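Local coordinates for protein N-acyl-D-glutamate deacylase (Bordetella bronchiseptica, PDB 3GIP) that catalyses the hydrolytic removal of the acyl group from N-acyl-D-glutamate, as a zinc-binding member of the amidohydrolase superfamily, at residues A130-A133 with Q134-M137; A164-Q167 with A168-M172; A205-A208 with A209-R213; P254-W257 with G258-R261. One frame throughout, in Å; residues are numbered along the deposited sequence.

Contact 1 of 4, residues A130-A133 with Q134-M137; sequences ALDA and QRPM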
loop_
_atom_site.group_PDB
_atom_site.type_symbol
_atom_site.label_atom_id
_atom_site.label_comp_id
_atom_site.label_asym_id
_atom_site.label_seq_id
_atom_site.Cartn_x
_atom_site.Cartn_y
_atom_site.Cartn_z
ATOM N N ALA A 130 0.389 -18.871 -9.389
ATOM C CA ALA A 130 -1.002 -18.565 -9.696
ATOM C C ALA A 130 -1.084 -17.253 -10.461
ATOM O O ALA A 130 -1.872 -17.117 -11.400
ATOM C CB ALA A 130 -1.813 -18.476 -8.413
ATOM N N LEU A 131 -0.267 -16.284 -10.054
ATOM C CA LEU A 131 -0.246 -14.987 -10.713
ATOM C C LEU A 131 0.320 -15.082 -12.130
ATOM O O LEU A 131 -0.164 -14.409 -13.035
ATOM C CB LEU A 131 0.563 -13.983 -9.883
ATOM C CG LEU A 131 -0.061 -13.568 -8.547
ATOM C CD1 LEU A 131 0.904 -12.665 -7.787
ATOM C CD2 LEU A 131 -1.378 -12.851 -8.800
ATOM N N ASP A 132 1.340 -15.916 -12.327
ATOM C CA ASP A 132 1.926 -16.071 -13.657
ATOM C C ASP A 132 0.903 -16.664 -14.623
ATOM O O ASP A 132 0.862 -16.299 -15.797
ATOM C CB ASP A 132 3.154 -16.993 -13.631
ATOM C CG ASP A 132 4.329 -16.402 -12.872
ATOM O OD1 ASP A 132 4.571 -15.180 -12.974
ATOM O OD2 ASP A 132 5.029 -17.175 -12.187
ATOM N N ALA A 133 0.083 -17.581 -14.114
ATOM C CA ALA A 133 -0.939 -18.256 -14.914
ATOM C C ALA A 133 -2.136 -17.362 -15.219
ATOM O O ALA A 133 -2.757 -17.475 -16.275
ATOM C CB ALA A 133 -1.402 -19.518 -14.196
ATOM N N GLN A 134 -2.466 -16.485 -14.279
ATOM C CA GLN A 134 -3.576 -15.555 -14.434
ATOM C C GLN A 134 -2.997 -14.177 -14.139
ATOM O O GLN A 134 -3.172 -13.642 -13.044
ATOM C CB GLN A 134 -4.691 -15.891 -13.438
ATOM C CG GLN A 134 -5.887 -14.944 -13.478
ATOM C CD GLN A 134 -6.931 -15.277 -12.424
ATOM O OE1 GLN A 134 -6.622 -15.376 -11.236
ATOM N NE2 GLN A 134 -8.177 -15.448 -12.856
ATOM N N ARG A 135 -2.299 -13.622 -15.124
ATOM C CA ARG A 135 -1.645 -12.325 -14.989
ATOM C C ARG A 135 -2.537 -11.233 -14.414
ATOM O O ARG A 135 -3.687 -11.073 -14.819
ATOM C CB ARG A 135 -1.081 -11.876 -16.340
ATOM C CG ARG A 135 0.035 -12.769 -16.875
ATOM C CD ARG A 135 1.192 -12.865 -15.889
ATOM N NE ARG A 135 2.261 -13.739 -16.367
ATOM C CZ ARG A 135 3.087 -13.441 -17.365
ATOM N NH1 ARG A 135 2.976 -12.282 -18.001
ATOM N NH2 ARG A 135 4.025 -14.306 -17.732
ATOM N N PRO A 136 -2.003 -10.464 -13.451
ATOM C CA PRO A 136 -2.725 -9.370 -12.794
ATOM C C PRO A 136 -2.870 -8.161 -13.712
ATOM O O PRO A 136 -2.095 -7.993 -14.651
ATOM C CB PRO A 136 -1.857 -9.077 -11.575
ATOM C CG PRO A 136 -0.470 -9.325 -12.105
ATOM C CD PRO A 136 -0.651 -10.617 -12.884
ATOM N N MET A 137 -3.865 -7.322 -13.438
ATOM C CA MET A 137 -4.105 -6.130 -14.246
ATOM C C MET A 137 -2.937 -5.155 -14.140
ATOM O O MET A 137 -2.599 -4.462 -15.103
ATOM C CB MET A 137 -5.387 -5.430 -13.787
ATOM C CG MET A 137 -5.801 -4.266 -14.675
ATOM S SD MET A 137 -6.255 -4.799 -16.340
ATOM C CE MET A 137 -7.966 -5.304 -16.068
HETATM O O HOH W 1 -2.884 -14.565 -18.007
#

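Contact 2 of 4, residues A164-Q167 with A168-M172; sequences AEQQ and AMQDM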
loop_
_atom_site.group_PDB
_atom_site.type_symbol
_atom_site.label_atom_id
_atom_site.label_comp_id
_atom_site.label_asym_id
_atom_site.label_seq_id
_atom_site.Cartn_x
_atom_site.Cartn_y
_atom_site.Cartn_z
ATOM N N ALA A 164 13.235 -23.863 17.617
ATOM C CA ALA A 164 12.887 -24.514 16.358
ATOM C C ALA A 164 11.825 -23.736 15.582
ATOM O O ALA A 164 11.895 -23.639 14.357
ATOM C CB ALA A 164 12.406 -25.938 16.621
ATOM N N GLU A 165 10.838 -23.199 16.290
ATOM C CA GLU A 165 9.777 -22.433 15.636
ATOM C C GLU A 165 10.334 -21.119 15.092
ATOM O O GLU A 165 9.948 -20.678 14.009
ATOM C CB GLU A 165 8.628 -22.167 16.614
ATOM C CG GLU A 165 7.904 -23.435 17.051
ATOM C CD GLU A 165 6.874 -23.193 18.137
ATOM O OE1 GLU A 165 7.146 -22.380 19.045
ATOM O OE2 GLU A 165 5.799 -23.832 18.093
ATOM N N GLN A 166 11.245 -20.501 15.839
ATOM C CA GLN A 166 11.858 -19.255 15.388
ATOM C C GLN A 166 12.628 -19.546 14.107
ATOM O O GLN A 166 12.559 -18.788 13.140
ATOM C CB GLN A 166 12.810 -18.707 16.452
ATOM C CG GLN A 166 13.599 -17.464 16.028
ATOM C CD GLN A 166 12.719 -16.240 15.828
ATOM O OE1 GLN A 166 11.815 -15.978 16.621
ATOM N NE2 GLN A 166 12.994 -15.473 14.774
ATOM N N GLN A 167 13.358 -20.659 14.094
ATOM C CA GLN A 167 14.127 -21.015 12.909
ATOM C C GLN A 167 13.198 -21.364 11.750
ATOM O O GLN A 167 13.513 -21.097 10.590
ATOM C CB GLN A 167 15.061 -22.193 13.205
ATOM C CG GLN A 167 16.070 -22.470 12.098
ATOM C CD GLN A 167 16.934 -21.259 11.781
ATOM O OE1 GLN A 167 17.565 -20.686 12.668
ATOM N NE2 GLN A 167 16.965 -20.868 10.511
ATOM N N ALA A 168 12.052 -21.962 12.061
ATOM C CA ALA A 168 11.091 -22.325 11.025
ATOM C C ALA A 168 10.560 -21.065 10.350
ATOM O O ALA A 168 10.422 -21.013 9.129
ATOM C CB ALA A 168 9.940 -23.117 11.625
ATOM N N MET A 169 10.263 -20.046 11.148
ATOM C CA MET A 169 9.761 -18.798 10.588
ATOM C C MET A 169 10.837 -18.140 9.732
ATOM O O MET A 169 10.546 -17.583 8.671
ATOM C CB MET A 169 9.309 -17.851 11.702
ATOM C CG MET A 169 8.078 -18.340 12.455
ATOM S SD MET A 169 7.351 -17.092 13.548
ATOM C CE MET A 169 8.375 -17.286 14.993
ATOM N N GLN A 170 12.086 -18.216 10.181
ATOM C CA GLN A 170 13.178 -17.634 9.422
ATOM C C GLN A 170 13.380 -18.390 8.112
ATOM O O GLN A 170 13.620 -17.783 7.070
ATOM C CB GLN A 170 14.462 -17.629 10.258
ATOM C CG GLN A 170 14.488 -16.496 11.275
ATOM C CD GLN A 170 15.704 -16.518 12.174
ATOM O OE1 GLN A 170 16.805 -16.886 11.754
ATOM N NE2 GLN A 170 15.518 -16.098 13.417
ATOM N N ASP A 171 13.264 -19.716 8.160
ATOM C CA ASP A 171 13.426 -20.520 6.953
ATOM C C ASP A 171 12.286 -20.254 5.975
ATOM O O ASP A 171 12.497 -20.223 4.758
ATOM C CB ASP A 171 13.479 -22.012 7.298
ATOM C CG ASP A 171 14.754 -22.399 8.026
ATOM O OD1 ASP A 171 15.759 -21.669 7.897
ATOM O OD2 ASP A 171 14.756 -23.443 8.715
ATOM N N MET A 172 11.080 -20.063 6.507
ATOM C CA MET A 172 9.920 -19.773 5.669
ATOM C C MET A 172 10.133 -18.415 5.008
ATOM O O MET A 172 9.823 -18.227 3.832
ATOM C CB MET A 172 8.641 -19.739 6.506
ATOM C CG MET A 172 8.226 -21.084 7.082
ATOM S SD MET A 172 6.645 -20.975 7.954
ATOM C CE MET A 172 5.522 -21.186 6.605
#

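Contact 3 of 4, residues A205-A208 with A209-R213; sequences ARVA and AERRR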
loop_
_atom_site.group_PDB
_atom_site.type_symbol
_atom_site.label_atom_id
_atom_site.label_comp_id
_atom_site.label_asym_id
_atom_site.label_seq_id
_atom_site.Cartn_x
_atom_site.Cartn_y
_atom_site.Cartn_z
ATOM N N ALA A 205 14.516 -10.001 10.676
ATOM C CA ALA A 205 15.179 -8.844 10.085
ATOM C C ALA A 205 16.580 -9.191 9.577
ATOM O O ALA A 205 17.024 -8.666 8.554
ATOM C CB ALA A 205 15.251 -7.705 11.105
ATOM N N ARG A 206 17.277 -10.075 10.288
ATOM C CA ARG A 206 18.618 -10.476 9.866
ATOM C C ARG A 206 18.537 -11.226 8.542
ATOM O O ARG A 206 19.388 -11.059 7.665
ATOM C CB ARG A 206 19.283 -11.369 10.920
ATOM C CG ARG A 206 19.698 -10.655 12.196
ATOM C CD ARG A 206 20.742 -11.468 12.961
ATOM N NE ARG A 206 20.249 -12.787 13.357
ATOM C CZ ARG A 206 19.429 -13.006 14.379
ATOM N NH1 ARG A 206 19.003 -11.995 15.122
ATOM N NH2 ARG A 206 19.031 -14.242 14.659
ATOM N N VAL A 207 17.514 -12.063 8.404
ATOM C CA VAL A 207 17.317 -12.825 7.179
ATOM C C VAL A 207 17.033 -11.874 6.018
ATOM O O VAL A 207 17.563 -12.043 4.920
ATOM C CB VAL A 207 16.138 -13.817 7.326
ATOM C CG1 VAL A 207 15.870 -14.515 6.001
ATOM C CG2 VAL A 207 16.457 -14.839 8.411
ATOM N N ALA A 208 16.196 -10.870 6.264
ATOM C CA ALA A 208 15.859 -9.905 5.223
ATOM C C ALA A 208 17.064 -9.026 4.883
ATOM O O ALA A 208 17.391 -8.822 3.713
ATOM C CB ALA A 208 14.687 -9.035 5.681
ATOM N N ALA A 209 17.727 -8.521 5.916
ATOM C CA ALA A 209 18.886 -7.653 5.737
ATOM C C ALA A 209 19.995 -8.315 4.921
ATOM O O ALA A 209 20.612 -7.677 4.065
ATOM C CB ALA A 209 19.421 -7.226 7.094
ATOM N N GLU A 210 20.242 -9.593 5.181
ATOM C CA GLU A 210 21.288 -10.326 4.471
ATOM C C GLU A 210 21.034 -10.374 2.969
ATOM O O GLU A 210 21.970 -10.465 2.171
ATOM C CB GLU A 210 21.396 -11.754 5.015
ATOM C CG GLU A 210 22.418 -12.620 4.288
ATOM C CD GLU A 210 23.841 -12.114 4.447
ATOM O OE1 GLU A 210 24.743 -12.657 3.773
ATOM O OE2 GLU A 210 24.063 -11.180 5.246
ATOM N N ARG A 211 19.765 -10.308 2.585
ATOM C CA ARG A 211 19.394 -10.358 1.179
ATOM C C ARG A 211 18.937 -9.001 0.656
ATOM O O ARG A 211 18.348 -8.901 -0.422
ATOM C CB ARG A 211 18.305 -11.413 0.994
ATOM C CG ARG A 211 18.791 -12.785 1.426
ATOM C CD ARG A 211 17.691 -13.820 1.519
ATOM N NE ARG A 211 18.253 -15.121 1.871
ATOM C CZ ARG A 211 18.856 -15.393 3.026
ATOM N NH1 ARG A 211 18.973 -14.459 3.962
ATOM N NH2 ARG A 211 19.366 -16.600 3.236
ATOM N N ARG A 212 19.234 -7.957 1.424
ATOM C CA ARG A 212 18.865 -6.594 1.060
ATOM C C ARG A 212 17.367 -6.481 0.804
ATOM O O ARG A 212 16.936 -5.882 -0.182
ATOM C CB ARG A 212 19.645 -6.144 -0.178
ATOM C CG ARG A 212 21.154 -6.157 0.017
ATOM C CD ARG A 212 21.885 -5.676 -1.223
ATOM N NE ARG A 212 23.335 -5.759 -1.066
ATOM C CZ ARG A 212 24.009 -6.897 -0.918
ATOM N NH1 ARG A 212 23.365 -8.059 -0.908
ATOM N NH2 ARG A 212 25.327 -6.874 -0.778
ATOM N N ARG A 213 16.579 -7.071 1.698
ATOM C CA ARG A 213 15.128 -7.027 1.586
ATOM C C ARG A 213 14.572 -6.168 2.717
ATOM O O ARG A 213 15.295 -5.803 3.642
ATOM C CB ARG A 213 14.546 -8.445 1.626
ATOM C CG ARG A 213 15.036 -9.335 0.480
ATOM C CD ARG A 213 14.699 -8.756 -0.893
ATOM N NE ARG A 213 15.437 -9.433 -1.961
ATOM C CZ ARG A 213 15.137 -10.634 -2.447
ATOM N NH1 ARG A 213 14.101 -11.312 -1.977
ATOM N NH2 ARG A 213 15.897 -11.167 -3.397
#

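Contact 4 of 4, residues P254-W257 with G258-R261; sequences PQNW and GRSR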
loop_
_atom_site.group_PDB
_atom_site.type_symbol
_atom_site.label_atom_id
_atom_site.label_comp_id
_atom_site.label_asym_id
_atom_site.label_seq_id
_atom_site.Cartn_x
_atom_site.Cartn_y
_atom_site.Cartn_z
ATOM N N PRO A 254 -6.595 13.052 19.788
ATOM C CA PRO A 254 -6.156 14.417 20.092
ATOM C C PRO A 254 -4.954 14.590 21.011
ATOM O O PRO A 254 -4.114 15.450 20.767
ATOM C CB PRO A 254 -7.414 15.063 20.663
ATOM C CG PRO A 254 -8.501 14.377 19.911
ATOM C CD PRO A 254 -8.054 12.933 19.956
ATOM N N GLN A 255 -4.868 13.786 22.065
ATOM C CA GLN A 255 -3.755 13.912 22.998
ATOM C C GLN A 255 -2.419 13.559 22.351
ATOM O O GLN A 255 -1.361 13.904 22.874
ATOM C CB GLN A 255 -3.970 13.024 24.234
ATOM C CG GLN A 255 -3.944 11.530 23.950
ATOM C CD GLN A 255 -5.316 10.958 23.666
ATOM O OE1 GLN A 255 -6.214 11.663 23.205
ATOM N NE2 GLN A 255 -5.483 9.664 23.931
ATOM N N ASN A 256 -2.472 12.887 21.206
ATOM C CA ASN A 256 -1.259 12.476 20.511
ATOM C C ASN A 256 -0.959 13.286 19.257
ATOM O O ASN A 256 0.069 13.084 18.616
ATOM C CB ASN A 256 -1.353 10.993 20.159
ATOM C CG ASN A 256 -1.552 10.129 21.383
ATOM O OD1 ASN A 256 -2.488 9.328 21.455
ATOM N ND2 ASN A 256 -0.673 10.292 22.360
ATOM N N TRP A 257 -1.850 14.203 18.900
ATOM C CA TRP A 257 -1.614 15.008 17.713
ATOM C C TRP A 257 -0.347 15.839 17.870
ATOM O O TRP A 257 -0.149 16.510 18.887
ATOM C CB TRP A 257 -2.809 15.919 17.443
ATOM C CG TRP A 257 -4.039 15.174 17.023
ATOM C CD1 TRP A 257 -4.151 13.830 16.773
ATOM C CD2 TRP A 257 -5.329 15.736 16.778
ATOM N NE1 TRP A 257 -5.436 13.528 16.385
ATOM C CE2 TRP A 257 -6.179 14.679 16.380
ATOM C CE3 TRP A 257 -5.851 17.035 16.855
ATOM C CZ2 TRP A 257 -7.527 14.884 16.058
ATOM C CZ3 TRP A 257 -7.189 17.236 16.535
ATOM C CH2 TRP A 257 -8.011 16.164 16.141
ATOM N N GLY A 258 0.521 15.767 16.865
ATOM C CA GLY A 258 1.759 16.522 16.895
ATOM C C GLY A 258 2.983 15.703 17.251
ATOM O O GLY A 258 4.115 16.158 17.069
ATOM N N ARG A 259 2.767 14.490 17.752
ATOM C CA ARG A 259 3.885 13.643 18.143
ATOM C C ARG A 259 4.734 13.149 16.979
ATOM O O ARG A 259 5.782 12.543 17.196
ATOM C CB ARG A 259 3.381 12.460 18.980
ATOM C CG ARG A 259 2.799 12.897 20.324
ATOM C CD ARG A 259 2.329 11.725 21.166
ATOM N NE ARG A 259 3.431 10.876 21.603
ATOM C CZ ARG A 259 3.274 9.792 22.356
ATOM N NH1 ARG A 259 2.061 9.434 22.752
ATOM N NH2 ARG A 259 4.325 9.064 22.709
ATOM N N SER A 260 4.301 13.411 15.748
ATOM C CA SER A 260 5.085 12.985 14.596
ATOM C C SER A 260 6.361 13.820 14.520
ATOM O O SER A 260 7.315 13.460 13.835
ATOM C CB SER A 260 4.278 13.123 13.298
ATOM O OG SER A 260 3.908 14.467 13.055
ATOM N N ARG A 261 6.388 14.946 15.222
ATOM C CA ARG A 261 7.597 15.750 15.201
ATOM C C ARG A 261 8.686 14.915 15.863
ATOM O O ARG A 261 9.828 14.891 15.407
ATOM C CB ARG A 261 7.363 17.079 15.927
ATOM C CG ARG A 261 6.250 17.870 15.253
ATOM C CD ARG A 261 6.170 19.328 15.660
ATOM N NE ARG A 261 5.139 20.003 14.873
ATOM C CZ ARG A 261 4.890 21.307 14.903
ATOM N NH1 ARG A 261 5.601 22.106 15.690
ATOM N NH2 ARG A 261 3.929 21.813 14.138
#

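Contact 1 of 4, residues A130-A133 with Q134-M137
The last turn of helix 124-133 gives way to the loop that leads into strand 139-145, and Ala130 and Gln134 make the closing backbone bond: Gln134 N donates to Ala130 O at 3.0 Å, although Gln134 has already left helical geometry. One residue on, the pattern fails. Arg135 N lies 3.1 Å from Leu131 O, but its N-H points badly for a bond. It turns instead to a water, with Arg135 N donating over 3.1 Å, and the same water gives a weak, long bond to Ala133 O. Leu131 O receives a softer contact, from the CA-H of Arg135 (CA to O 3.2 Å), while Pro136, which has no N-H to offer, brings its CD to 3.8 Å from Leu131 O. The side chain of Arg135 folds back over the helix end. With CG beside the backbone N (chi1 -65°) and a second bend at chi2 (-57°), CD and NE come down onto Asp132 O, and Arg135 NE makes a weak bond of 3.0 Å to that oxygen, its N-H off line at 127°. Asp132 OD2 forms a salt bridge with Arg477, and OD1 lies 4.4 Å from Arg135 NE but well out of the guanidinium plane, near enough for charge attraction only. Leu131 and Pro136 both rest on Phe73 of helix 72-75. A helix end of this kind has carbonyls that lack the next turn's N-H groups. Here one weak guanidinium bond, a CA-H contact and a water attend to them, and the charge of Arg135 would be expected to suit the negative end of the helix dipole.

Contact 2 of 4, residues A164-Q167 with A168-M172
Gln167 and Asp171, one turn apart on helix 163-179, form a side-chain bond on the exposed flank of this contact. Gln167 NE2 donates to Asp171 OD1 at 3.0 Å; the acceptor lies in the amide plane of Gln167, yet the nitrogen comes from above the carboxylate plane, 47° out of it. A bend at chi2 (57°) curls the glutamine forward along the helix to make this reach. Both residues lie on the solvent side. The tight part is the backbone ladder beneath, where Asp171 N meets Gln167 O at 2.8 Å and Met169 N meets Glu165 O at 2.9 Å. On the inner flank Met169 is buried, its CG 3.4 Å from Glu165 O and its CE running back beside Gln166, whose side chain it crosses at about a right angle. Between the two flanks Gln166 and Gln170 bring their amides together with planes 61° apart; Gln166 NE2 donates to Glu200 O, which ties this side to helix 198-210. Met169 and Met172 pack on helix 146-153, while Gln170 leans on Leu204 and Val207 of helix 198-210, placing the segment between these two neighbours on the outside of the barrel.

Contact 3 of 4, residues A205-A208 with A209-R213
Val207 and Arg211 lie side by side and point the same way, the arginine running extended from CG to NE along the valine. Arg211 NH1 passes 3.7 Å from Val207 CG1 and donates to Val207 O at 3.0 Å. The nitrogen approaches in the carbonyl plane, on a lone pair, although the bond is bent (137° at the hydrogen) and the oxygen sits 18° out of the guanidinium plane. A side chain thus takes up a carbonyl near the helix end, and both residues face helix 163-179, where Val207 meets Leu173 and Arg211 meets Gln174 and Leu177. The turn beyond is a Schellman motif, which ends helix 198-210 of a beta-alpha-beta unit between strands 183-187 and 214-218. Arg212, the C-prime residue, has positive phi (55°). Its N bonds to Ala209 O, while Arg213 N reaches Ala208 O at 2.8 Å. Ala208 O is gripped twice: Arg211 N also donates to it, at 3.0 Å, and the two donors come from opposite faces of the carbonyl plane. Arg213 lays its CB over the same oxygen, 4.1 Å from Ala208 CB, before its chain bends at chi2 and carries NH1 away to Leu177 O.

Contact 4 of 4, residues P254-W257 with G258-R261
The guanidinium of Arg259 meets the amide end of Asn256 at its edge, near NH1, and the two flat groups are turned 48° apart. As modelled, two nitrogens face each other, Asn256 ND2 and Arg259 NH1 at 2.9 Å, so the orientation of the amide is doubtful, and the pair may be a hydrogen bond if the amide is turned over. A third flat group, the indole of Trp257, has Pro254 CA over the centre of one face, 3.6 Å above the ring plane, and its NE1 bonds to Ala345 O. All three residues belong to a type II beta turn, Asn256 to Arg259, in the approach to helix 260-272. The turn is closed by Arg259 N donating to Asn256 O at 3.2 Å, nearly straight at 162°. Gly258 takes its third position with positive phi, a backbone conformation suited to glycine; its N bonds to Glu350 OE1, while Ser260 OG bonds to OE2 of the same carboxylate, so one glutamate of helix 348-356 holds the turn and the start of the helix together. Asn256 and Arg259 lie side by side, pointing the same way. The arginine then bends at chi3 (67°) and its charged end is fixed from outside: NE pairs with Glu227 in a salt bridge and NH1 donates to Asp224 O. Along the aliphatic part, Arg259 CG packs 3.2 Å from Asn256 O, the oxygen that closes the turn.

How the contacts relate
From the N terminus the four contacts follow in series; none encloses or crosses another, and each is confined to one continuous run of chain. Contact 1 ends helix 124-133 ahead of strand 139-145. Contact 2 lies within helix 163-179, and contact 3 ends helix 198-210 ahead of strand 214-218. Contact 4 turns the loop after strand 243-246 into helix 260-272. Contacts 2 and 3 alone touch, Gln170 CG meeting Val207 CG2 at 3.9 Å, which joins two adjacent helices around the barrel. Contacts 1 and 4 sit on opposite sides of the chain's centre, their own centres about 42 Å apart.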